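Local coordinates for uncharacterized protein SPO1766 (Silicibacter pomeroyi, PDB 3DNX) that is of unknown function but is related to the DNA repair protein MmcB and probably adopts a nuclease-like fold of the PDDEXK clan, at residues L102-A106 with Y107-I111; F35-A38 with R39-V43; R18-A21 with R22-A26. All coordinates share one frame; numbering follows the deposited sequence.

From the N terminus, contact 3 comes first, as successive turns of helix 12-26, where backbone bonds four residues apart bring arginines alongside each other. Contact 2 follows, closing the loop between strands 30-35 and 43-48 at one border of the mixed sheet. Contact 1 lies last, folding strands 100-104 and 109-113 into the hairpin at the other border. The three are in series; none nests in or crosses another. Contacts 1 and 3 have centres 8 Å apart and touch through Ala106 and Tyr107 carbonyls with Arg18 and Arg22. Contact 2 stands apart across the chain's centre, its centre about 23 Å from that of contact 1 and 21 Å from that of contact 3.

Contact 1. Residues L102-A106 with Y107-I111; sequences LIADA and YDAEI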
ATOM      1  N   LEU A 102     -10.708  -1.981  21.199  1.00 30.07           N
ATOM      2  CA  LEU A 102     -11.720  -1.306  20.420  1.00 30.81           C
ATOM      3  C   LEU A 102     -12.997  -2.089  20.507  1.00 30.99           C
ATOM      4  O   LEU A 102     -12.978  -3.321  20.524  1.00 30.71           O
ATOM      5  CB  LEU A 102     -11.353  -1.187  18.915  1.00 32.25           C
ATOM      6  CG  LEU A 102     -10.212  -0.260  18.501  1.00 32.98           C
ATOM      7  CD1 LEU A 102      -8.904  -0.960  18.710  1.00 36.62           C
ATOM      8  CD2 LEU A 102     -10.347   0.121  17.069  1.00 33.97           C
ATOM      9  N   ILE A 103     -14.103  -1.369  20.551  1.00 30.41           N
ATOM     10  CA  ILE A 103     -15.404  -1.972  20.305  1.00 31.12           C
ATOM     11  C   ILE A 103     -15.829  -1.617  18.881  1.00 30.61           C
ATOM     12  O   ILE A 103     -15.820  -0.444  18.509  1.00 30.06           O
ATOM     13  CB  ILE A 103     -16.473  -1.481  21.314  1.00 31.37           C
ATOM     14  CG1 ILE A 103     -16.009  -1.613  22.778  1.00 32.21           C
ATOM     15  CG2 ILE A 103     -17.790  -2.180  21.050  1.00 30.76           C
ATOM     16  CD1 ILE A 103     -15.838  -3.011  23.235  1.00 32.10           C
ATOM     17  N   ALA A 104     -16.171  -2.632  18.086  1.00 31.06           N
ATOM     18  CA  ALA A 104     -16.352  -2.483  16.652  1.00 31.30           C
ATOM     19  C   ALA A 104     -17.588  -3.249  16.176  1.00 32.07           C
ATOM     20  O   ALA A 104     -18.133  -4.116  16.896  1.00 29.94           O
ATOM     21  CB  ALA A 104     -15.091  -2.990  15.902  1.00 30.94           C
ATOM     22  N   ASP A 105     -18.042  -2.868  14.982  1.00 31.99           N
ATOM     23  CA  ASP A 105     -18.987  -3.663  14.178  1.00 32.72           C
ATOM     24  C   ASP A 105     -18.646  -3.434  12.712  1.00 31.93           C
ATOM     25  O   ASP A 105     -17.593  -2.902  12.442  1.00 31.12           O
ATOM     26  CB  ASP A 105     -20.466  -3.359  14.507  1.00 33.33           C
ATOM     27  CG  ASP A 105     -20.893  -1.908  14.213  1.00 34.59           C
ATOM     28  OD1 ASP A 105     -20.222  -1.131  13.502  1.00 33.45           O
ATOM     29  OD2 ASP A 105     -21.969  -1.527  14.704  1.00 37.52           O
ATOM     30  N   ALA A 106     -19.521  -3.812  11.774  1.00 31.51           N
ATOM     31  CA  ALA A 106     -19.177  -3.692  10.359  1.00 31.02           C
ATOM     32  C   ALA A 106     -19.105  -2.251   9.915  1.00 30.32           C
ATOM     33  O   ALA A 106     -18.572  -2.010   8.859  1.00 30.88           O
ATOM     34  CB  ALA A 106     -20.165  -4.470   9.453  1.00 32.43           C
ATOM     35  N   TYR A 107     -19.599  -1.299  10.717  1.00 28.87           N
ATOM     36  CA  TYR A 107     -19.796   0.038  10.228  1.00 28.34           C
ATOM     37  C   TYR A 107     -18.910   1.100  10.846  1.00 28.54           C
ATOM     38  O   TYR A 107     -18.787   2.200  10.289  1.00 27.28           O
ATOM     39  CB  TYR A 107     -21.241   0.440  10.449  1.00 29.91           C
ATOM     40  CG  TYR A 107     -22.179  -0.591   9.868  1.00 31.41           C
ATOM     41  CD1 TYR A 107     -22.331  -0.689   8.506  1.00 34.46           C
ATOM     42  CD2 TYR A 107     -22.836  -1.517  10.685  1.00 31.16           C
ATOM     43  CE1 TYR A 107     -23.193  -1.619   7.936  1.00 36.23           C
ATOM     44  CE2 TYR A 107     -23.680  -2.475  10.131  1.00 33.40           C
ATOM     45  CZ  TYR A 107     -23.856  -2.512   8.752  1.00 35.57           C
ATOM     46  OH  TYR A 107     -24.673  -3.436   8.149  1.00 36.02           O
ATOM     47  N   ASP A 108     -18.318   0.787  11.984  1.00 28.70           N
ATOM     48  CA  ASP A 108     -17.498   1.757  12.732  1.00 30.60           C
ATOM     49  C   ASP A 108     -16.803   1.065  13.889  1.00 29.56           C
ATOM     50  O   ASP A 108     -16.980  -0.130  14.099  1.00 29.98           O
ATOM     51  CB  ASP A 108     -18.358   2.891  13.236  1.00 31.52           C
ATOM     52  CG  ASP A 108     -17.577   4.215  13.459  1.00 35.65           C
ATOM     53  OD1 ASP A 108     -16.326   4.292  13.371  1.00 38.92           O
ATOM     54  OD2 ASP A 108     -18.272   5.184  13.734  1.00 38.82           O
ATOM     55  N   ALA A 109     -15.983   1.816  14.624  1.00 29.26           N
ATOM     56  CA  ALA A 109     -15.306   1.332  15.796  1.00 28.38           C
ATOM     57  C   ALA A 109     -14.920   2.481  16.710  1.00 29.35           C
ATOM     58  O   ALA A 109     -14.923   3.649  16.308  1.00 28.75           O
ATOM     59  CB  ALA A 109     -14.081   0.515  15.426  1.00 28.01           C
ATOM     60  N   GLU A 110     -14.647   2.175  17.979  1.00 29.53           N
ATOM     61  CA  GLU A 110     -14.093   3.184  18.904  1.00 29.12           C
ATOM     62  C   GLU A 110     -13.034   2.572  19.794  1.00 28.84           C
ATOM     63  O   GLU A 110     -13.160   1.448  20.223  1.00 30.23           O
ATOM     64  CB  GLU A 110     -15.191   3.837  19.747  1.00 31.03           C
ATOM     65  CG  GLU A 110     -15.969   2.864  20.630  1.00 31.48           C
ATOM     66  CD  GLU A 110     -17.140   3.483  21.385  1.00 36.07           C
ATOM     67  OE1 GLU A 110     -17.419   4.682  21.237  1.00 29.32           O
ATOM     68  OE2 GLU A 110     -17.823   2.736  22.141  1.00 32.19           O
ATOM     69  N   ILE A 111     -11.998   3.308  20.108  1.00 28.49           N
ATOM     70  CA  ILE A 111     -10.979   2.826  21.033  1.00 29.19           C
ATOM     71  C   ILE A 111     -11.541   3.156  22.429  1.00 29.79           C
ATOM     72  O   ILE A 111     -11.892   4.305  22.709  1.00 31.57           O
ATOM     73  CB  ILE A 111      -9.659   3.544  20.846  1.00 30.58           C
ATOM     74  CG1 ILE A 111      -9.101   3.304  19.425  1.00 31.34           C
ATOM     75  CG2 ILE A 111      -8.663   3.144  21.947  1.00 29.43           C
ATOM     76  CD1 ILE A 111      -7.854   4.048  19.150  1.00 30.62           C
TER
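Ile103 and Glu110 form the hydrogen-bonded pair of a nearly antiparallel beta hairpin whose second strand, 109-113, is outermost in the mixed sheet of this chain. Ile103 N donates to Glu110 O at 3.0 Å, and Glu110 N donates back to Ile103 O. On the sheet face carrying Leu102, Ala104, Ala109 and Ile111, the two alanine methyls abut, Ala104 CB to Ala109 CB being 3.7 Å. Leu102 and Ile111 meet obliquely, with CG of the leucine 3.8 Å from CG1 of the isoleucine. Leu102 CD2 reaches the Ala109 methyl as well as Ile111 CG1, and Phe83 adjoins Leu102 from strand 81-86.

At the bend, Asp105 N binds Asp108 O almost straight (172°). The Asp105 carboxylate folds back into the turn because CG sits between the backbone N and carbonyl carbon (chi1 63°). Its OD1 accepts Tyr107 N at 2.9 Å from above the carboxylate plane, an Asx turn, and Asp108 N more weakly, so one oxygen ties two successive amides. The turn carbonyls of Ala106 and Tyr107 accept bonds from Arg18 and Arg22 of helix 12-26. Ala106 CB lies over the Tyr107 ring face, 4.1 Å from the centroid and 8° off its normal, a CH-pi contact.

Contact 2. Residues F35-A38 with R39-V43; sequences FVPA and RGLRV
Phe35 and Val43 face each other as an antiparallel hydrogen-bonded pair, and the chain between them reverses in a type II beta turn from Ala38 to Leu41. The end-to-end directions of 35-38 and 39-43 differ by 147°, evidence of an imperfectly antiparallel connection. Val43 N reaches Phe35 O at 2.7 Å with a nearly straight N-H (169°), while Phe35 N meets Val43 O in the carbonyl plane but along a less straight N-H...O line. Leu41 N closes the turn on Ala38 O at 3.1 Å. Gly40 has the positive phi expected at the third position of this turn. Phe35 O also receives a CA-H...O contact from Arg42.

Among the side chains, Val43 CG2 lies 3.8 Å from Phe35 CB and at the edge of the phenyl ring, near its plane. The ring extends away from this pair because Phe35 CG is anti to the backbone N (chi1 -177°). The other valine branch, CG1, approaches Pro37 CG obliquely at 4.2 Å. Pro37 also crosses Leu41 at about a right angle, its CD being 4.1 Å from Leu41 CB. On the more exposed flank, Val36 CG2 touches the aliphatic Arg42 CG at 4.0 Å.

The loop joins strands 30-35 and 43-48 at the sheet border. Phe35 and Pro37 pack on Leu128 of helix 122-144, Trp78 meets Pro37, Ala38 and Leu41, and Val43 rests on Val56 and Glu58 of strand 54-59.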
ATOM      1  N   PHE A  35      -2.375  -9.572   7.526  1.00 26.33           N
ATOM      2  CA  PHE A  35      -0.996  -9.256   7.339  1.00 25.68           C
ATOM      3  C   PHE A  35      -0.019 -10.250   7.988  1.00 24.65           C
ATOM      4  O   PHE A  35      -0.190 -10.619   9.156  1.00 24.12           O
ATOM      5  CB  PHE A  35      -0.725  -7.901   7.930  1.00 25.46           C
ATOM      6  CG  PHE A  35       0.655  -7.450   7.725  1.00 24.52           C
ATOM      7  CD1 PHE A  35       1.545  -7.442   8.772  1.00 25.16           C
ATOM      8  CD2 PHE A  35       1.093  -7.072   6.465  1.00 25.34           C
ATOM      9  CE1 PHE A  35       2.830  -7.016   8.603  1.00 26.20           C
ATOM     10  CE2 PHE A  35       2.395  -6.674   6.290  1.00 25.96           C
ATOM     11  CZ  PHE A  35       3.266  -6.626   7.366  1.00 25.05           C
ATOM     12  N   VAL A  36       1.024 -10.610   7.258  1.00 24.23           N
ATOM     13  CA  VAL A  36       2.032 -11.600   7.710  1.00 23.50           C
ATOM     14  C   VAL A  36       3.348 -10.911   8.083  1.00 24.37           C
ATOM     15  O   VAL A  36       4.160 -10.572   7.203  1.00 24.23           O
ATOM     16  CB  VAL A  36       2.303 -12.673   6.664  1.00 24.23           C
ATOM     17  CG1 VAL A  36       3.437 -13.609   7.116  1.00 22.24           C
ATOM     18  CG2 VAL A  36       1.050 -13.457   6.368  1.00 24.19           C
ATOM     19  N   PRO A  37       3.580 -10.693   9.385  1.00 24.54           N
ATOM     20  CA  PRO A  37       4.828 -10.041   9.802  1.00 25.71           C
ATOM     21  C   PRO A  37       6.065 -10.947   9.800  1.00 26.84           C
ATOM     22  O   PRO A  37       7.198 -10.447   9.774  1.00 27.21           O
ATOM     23  CB  PRO A  37       4.491  -9.536  11.208  1.00 25.67           C
ATOM     24  CG  PRO A  37       3.427 -10.486  11.721  1.00 25.17           C
ATOM     25  CD  PRO A  37       2.681 -10.991  10.523  1.00 25.17           C
ATOM     26  N   ALA A  38       5.845 -12.257   9.833  1.00 27.43           N
ATOM     27  CA  ALA A  38       6.915 -13.240   9.896  1.00 29.07           C
ATOM     28  C   ALA A  38       6.260 -14.581   9.633  1.00 29.37           C
ATOM     29  O   ALA A  38       5.049 -14.737   9.835  1.00 27.54           O
ATOM     30  CB  ALA A  38       7.602 -13.244  11.280  1.00 29.70           C
ATOM     31  N   ARG A  39       7.068 -15.524   9.167  1.00 29.82           N
ATOM     32  CA  ARG A  39       6.622 -16.887   8.906  1.00 30.96           C
ATOM     33  C   ARG A  39       5.813 -17.407  10.065  1.00 31.11           C
ATOM     34  O   ARG A  39       6.238 -17.278  11.206  1.00 31.88           O
ATOM     35  CB  ARG A  39       7.819 -17.820   8.739  1.00 31.37           C
ATOM     36  CG  ARG A  39       8.314 -17.962   7.338  1.00 33.43           C
ATOM     37  CD  ARG A  39       9.095 -19.249   7.214  1.00 34.81           C
ATOM     38  NE  ARG A  39       9.524 -19.525   5.847  1.00 36.64           N
ATOM     39  CZ  ARG A  39       8.828 -20.206   4.936  1.00 37.17           C
ATOM     40  NH1 ARG A  39       7.630 -20.702   5.217  1.00 37.94           N
ATOM     41  NH2 ARG A  39       9.350 -20.394   3.731  1.00 38.12           N
ATOM     42  N   GLY A  40       4.669 -18.018   9.773  1.00 31.00           N
ATOM     43  CA  GLY A  40       3.850 -18.645  10.801  1.00 30.64           C
ATOM     44  C   GLY A  40       2.937 -17.727  11.590  1.00 30.47           C
ATOM     45  O   GLY A  40       2.202 -18.198  12.439  1.00 30.27           O
ATOM     46  N   LEU A  41       2.967 -16.420  11.330  1.00 30.30           N
ATOM     47  CA  LEU A  41       2.051 -15.493  11.991  1.00 30.44           C
ATOM     48  C   LEU A  41       1.190 -14.757  10.982  1.00 29.85           C
ATOM     49  O   LEU A  41       1.613 -14.484   9.865  1.00 27.66           O
ATOM     50  CB  LEU A  41       2.820 -14.446  12.801  1.00 30.96           C
ATOM     51  CG  LEU A  41       3.637 -14.940  13.992  1.00 34.65           C
ATOM     52  CD1 LEU A  41       4.511 -13.796  14.497  1.00 37.20           C
ATOM     53  CD2 LEU A  41       2.697 -15.469  15.107  1.00 37.06           C
ATOM     54  N   ARG A  42      -0.008 -14.409  11.405  1.00 30.06           N
ATOM     55  CA  ARG A  42      -0.874 -13.556  10.607  1.00 30.98           C
ATOM     56  C   ARG A  42      -1.721 -12.698  11.521  1.00 30.64           C
ATOM     57  O   ARG A  42      -2.261 -13.199  12.513  1.00 30.53           O
ATOM     58  CB  ARG A  42      -1.757 -14.383   9.699  1.00 31.70           C
ATOM     59  CG  ARG A  42      -2.328 -13.566   8.558  1.00 36.13           C
ATOM     60  CD  ARG A  42      -3.145 -14.421   7.628  1.00 41.67           C
ATOM     61  NE  ARG A  42      -4.337 -14.883   8.318  1.00 46.35           N
ATOM     62  CZ  ARG A  42      -5.335 -15.570   7.763  1.00 52.33           C
ATOM     63  NH1 ARG A  42      -5.322 -15.866   6.455  1.00 53.52           N
ATOM     64  NH2 ARG A  42      -6.373 -15.941   8.530  1.00 53.35           N
ATOM     65  N   VAL A  43      -1.784 -11.398  11.243  1.00 29.25           N
ATOM     66  CA  VAL A  43      -2.558 -10.508  12.082  1.00 29.29           C
ATOM     67  C   VAL A  43      -3.799 -10.039  11.325  1.00 29.28           C
ATOM     68  O   VAL A  43      -3.756  -9.822  10.128  1.00 28.16           O
ATOM     69  CB  VAL A  43      -1.731  -9.292  12.617  1.00 30.38           C
ATOM     70  CG1 VAL A  43      -0.380  -9.721  13.245  1.00 30.15           C
ATOM     71  CG2 VAL A  43      -1.543  -8.269  11.594  1.00 31.10           C
TER

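Contact 3. Residues R18-A21 with R22-A26; sequences RGVA and RHLRA
Arg18 lays its guanidinium over that of Arg22, the two planes 28° apart and the overlap offset toward the rim. Arg18 NH2 is 3.4 Å from Arg22 NH2. Both chains run extended from CG to NE and point the same way but leave the backbone differently: Arg18 has CG anti to the backbone N (chi1 -168°), Arg22 has it anti to the carbonyl carbon (chi1 -72°). A water accepts from Arg18 NH1 at 3.0 Å and weakly from Arg22 NH2. Hydrogen bonds to Ala106 O from Arg18 and to Tyr107 O from Arg22 hold the pair against the turn of hairpin 100-113. The pair gathers at Asp145 of the second subunit, by a salt bridge from Arg22 NE and a long, weak ion pair from Arg18 NH1, which probably helps balance their charge.

The spacing is that of alpha-helix 12-26, with i to i+4 bonds throughout, as from Leu24 N to Val20 O at 2.8 Å. On the face turned to the sheet, Val20 and Leu24 lie side by side, CG1 to CD1 4.0 Å, and both side chains pack on Ile57 of strand 54-59. Arg25 NE forms a salt bridge with Glu153 of the second subunit.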
ATOM      1  N   ARG A  18     -13.724  -4.440   9.065  1.00 29.40           N
ATOM      2  CA  ARG A  18     -14.284  -3.315   8.266  1.00 29.83           C
ATOM      3  C   ARG A  18     -14.486  -2.093   9.079  1.00 29.24           C
ATOM      4  O   ARG A  18     -14.048  -1.013   8.689  1.00 29.13           O
ATOM      5  CB  ARG A  18     -15.592  -3.733   7.589  1.00 30.37           C
ATOM      6  CG  ARG A  18     -16.133  -2.764   6.511  1.00 33.54           C
ATOM      7  CD  ARG A  18     -17.420  -3.447   6.055  1.00 39.34           C
ATOM      8  NE  ARG A  18     -18.066  -2.891   4.907  1.00 41.73           N
ATOM      9  CZ  ARG A  18     -19.195  -2.192   4.935  1.00 45.31           C
ATOM     10  NH1 ARG A  18     -19.709  -1.782   3.779  1.00 45.52           N
ATOM     11  NH2 ARG A  18     -19.806  -1.882   6.083  1.00 44.25           N
ATOM     12  N   GLY A  19     -15.081  -2.264  10.257  1.00 30.12           N
ATOM     13  CA  GLY A  19     -15.310  -1.141  11.170  1.00 29.24           C
ATOM     14  C   GLY A  19     -14.050  -0.578  11.715  1.00 29.52           C
ATOM     15  O   GLY A  19     -13.868   0.651  11.757  1.00 28.36           O
ATOM     16  N   VAL A  20     -13.092  -1.460  12.033  1.00 28.25           N
ATOM     17  CA  VAL A  20     -11.795  -0.994  12.485  1.00 27.59           C
ATOM     18  C   VAL A  20     -11.089  -0.126  11.424  1.00 28.51           C
ATOM     19  O   VAL A  20     -10.544   0.969  11.752  1.00 28.26           O
ATOM     20  CB  VAL A  20     -10.869  -2.199  12.932  1.00 26.92           C
ATOM     21  CG1 VAL A  20      -9.469  -1.694  13.221  1.00 28.67           C
ATOM     22  CG2 VAL A  20     -11.458  -2.914  14.170  1.00 28.70           C
ATOM     23  N   ALA A  21     -11.072  -0.628  10.179  1.00 28.55           N
ATOM     24  CA  ALA A  21     -10.448   0.071   9.053  1.00 27.98           C
ATOM     25  C   ALA A  21     -11.083   1.467   8.805  1.00 28.27           C
ATOM     26  O   ALA A  21     -10.354   2.438   8.532  1.00 27.57           O
ATOM     27  CB  ALA A  21     -10.495  -0.771   7.813  1.00 27.73           C
ATOM     28  N   ARG A  22     -12.405   1.538   8.880  1.00 30.15           N
ATOM     29  CA  ARG A  22     -13.131   2.847   8.740  1.00 30.28           C
ATOM     30  C   ARG A  22     -12.636   3.788   9.778  1.00 30.51           C
ATOM     31  O   ARG A  22     -12.325   4.943   9.478  1.00 31.11           O
ATOM     32  CB  ARG A  22     -14.632   2.674   8.865  1.00 30.44           C
ATOM     33  CG  ARG A  22     -15.259   2.008   7.716  1.00 32.15           C
ATOM     34  CD  ARG A  22     -16.733   1.711   7.949  1.00 30.90           C
ATOM     35  NE  ARG A  22     -17.387   1.362   6.696  1.00 30.71           N
ATOM     36  CZ  ARG A  22     -18.654   1.646   6.398  1.00 34.06           C
ATOM     37  NH1 ARG A  22     -19.478   2.218   7.275  1.00 34.11           N
ATOM     38  NH2 ARG A  22     -19.129   1.305   5.224  1.00 36.45           N
ATOM     39  N   HIS A  23     -12.547   3.310  11.042  1.00 31.84           N
ATOM     40  CA  HIS A  23     -12.202   4.186  12.152  1.00 30.13           C
ATOM     41  C   HIS A  23     -10.751   4.637  12.115  1.00 29.99           C
ATOM     42  O   HIS A  23     -10.450   5.823  12.348  1.00 29.25           O
ATOM     43  CB  HIS A  23     -12.525   3.497  13.512  1.00 32.18           C
ATOM     44  CG  HIS A  23     -12.363   4.406  14.692  1.00 32.57           C
ATOM     45  ND1 HIS A  23     -13.095   5.564  14.836  1.00 33.23           N
ATOM     46  CD2 HIS A  23     -11.490   4.380  15.733  1.00 33.95           C
ATOM     47  CE1 HIS A  23     -12.731   6.172  15.942  1.00 33.99           C
ATOM     48  NE2 HIS A  23     -11.755   5.481  16.501  1.00 34.24           N
ATOM     49  N   LEU A  24      -9.834   3.720  11.786  1.00 28.80           N
ATOM     50  CA  LEU A  24      -8.426   4.074  11.592  1.00 30.87           C
ATOM     51  C   LEU A  24      -8.301   5.176  10.524  1.00 29.17           C
ATOM     52  O   LEU A  24      -7.631   6.172  10.724  1.00 29.80           O
ATOM     53  CB  LEU A  24      -7.587   2.873  11.143  1.00 30.12           C
ATOM     54  CG  LEU A  24      -7.299   1.856  12.248  1.00 34.58           C
ATOM     55  CD1 LEU A  24      -6.621   0.622  11.618  1.00 34.39           C
ATOM     56  CD2 LEU A  24      -6.422   2.457  13.315  1.00 36.07           C
ATOM     57  N   ARG A  25      -9.013   5.012   9.437  1.00 30.71           N
ATOM     58  CA  ARG A  25      -8.893   5.948   8.306  1.00 30.39           C
ATOM     59  C   ARG A  25      -9.424   7.353   8.693  1.00 30.86           C
ATOM     60  O   ARG A  25      -8.836   8.393   8.321  1.00 30.07           O
ATOM     61  CB  ARG A  25      -9.554   5.373   7.057  1.00 30.93           C
ATOM     62  CG  ARG A  25      -9.497   6.279   5.815  1.00 33.89           C
ATOM     63  CD  ARG A  25     -10.324   5.754   4.673  1.00 35.51           C
ATOM     64  NE  ARG A  25     -10.187   6.723   3.609  1.00 34.57           N
ATOM     65  CZ  ARG A  25      -9.915   6.463   2.335  1.00 35.50           C
ATOM     66  NH1 ARG A  25      -9.815   5.213   1.880  1.00 33.15           N
ATOM     67  NH2 ARG A  25      -9.765   7.494   1.504  1.00 34.96           N
ATOM     68  N   ALA A  26     -10.511   7.373   9.426  1.00 31.76           N
ATOM     69  CA  ALA A  26     -11.091   8.636   9.980  1.00 32.88           C
ATOM     70  C   ALA A  26     -10.084   9.415  10.831  1.00 34.72           C
ATOM     71  O   ALA A  26     -10.132  10.662  10.938  1.00 34.07           O
ATOM     72  CB  ALA A  26     -12.321   8.317  10.784  1.00 32.37           C
TER
HETATM   73  O   HOH W   1     -22.041  -0.170   4.805  1.00 31.34           O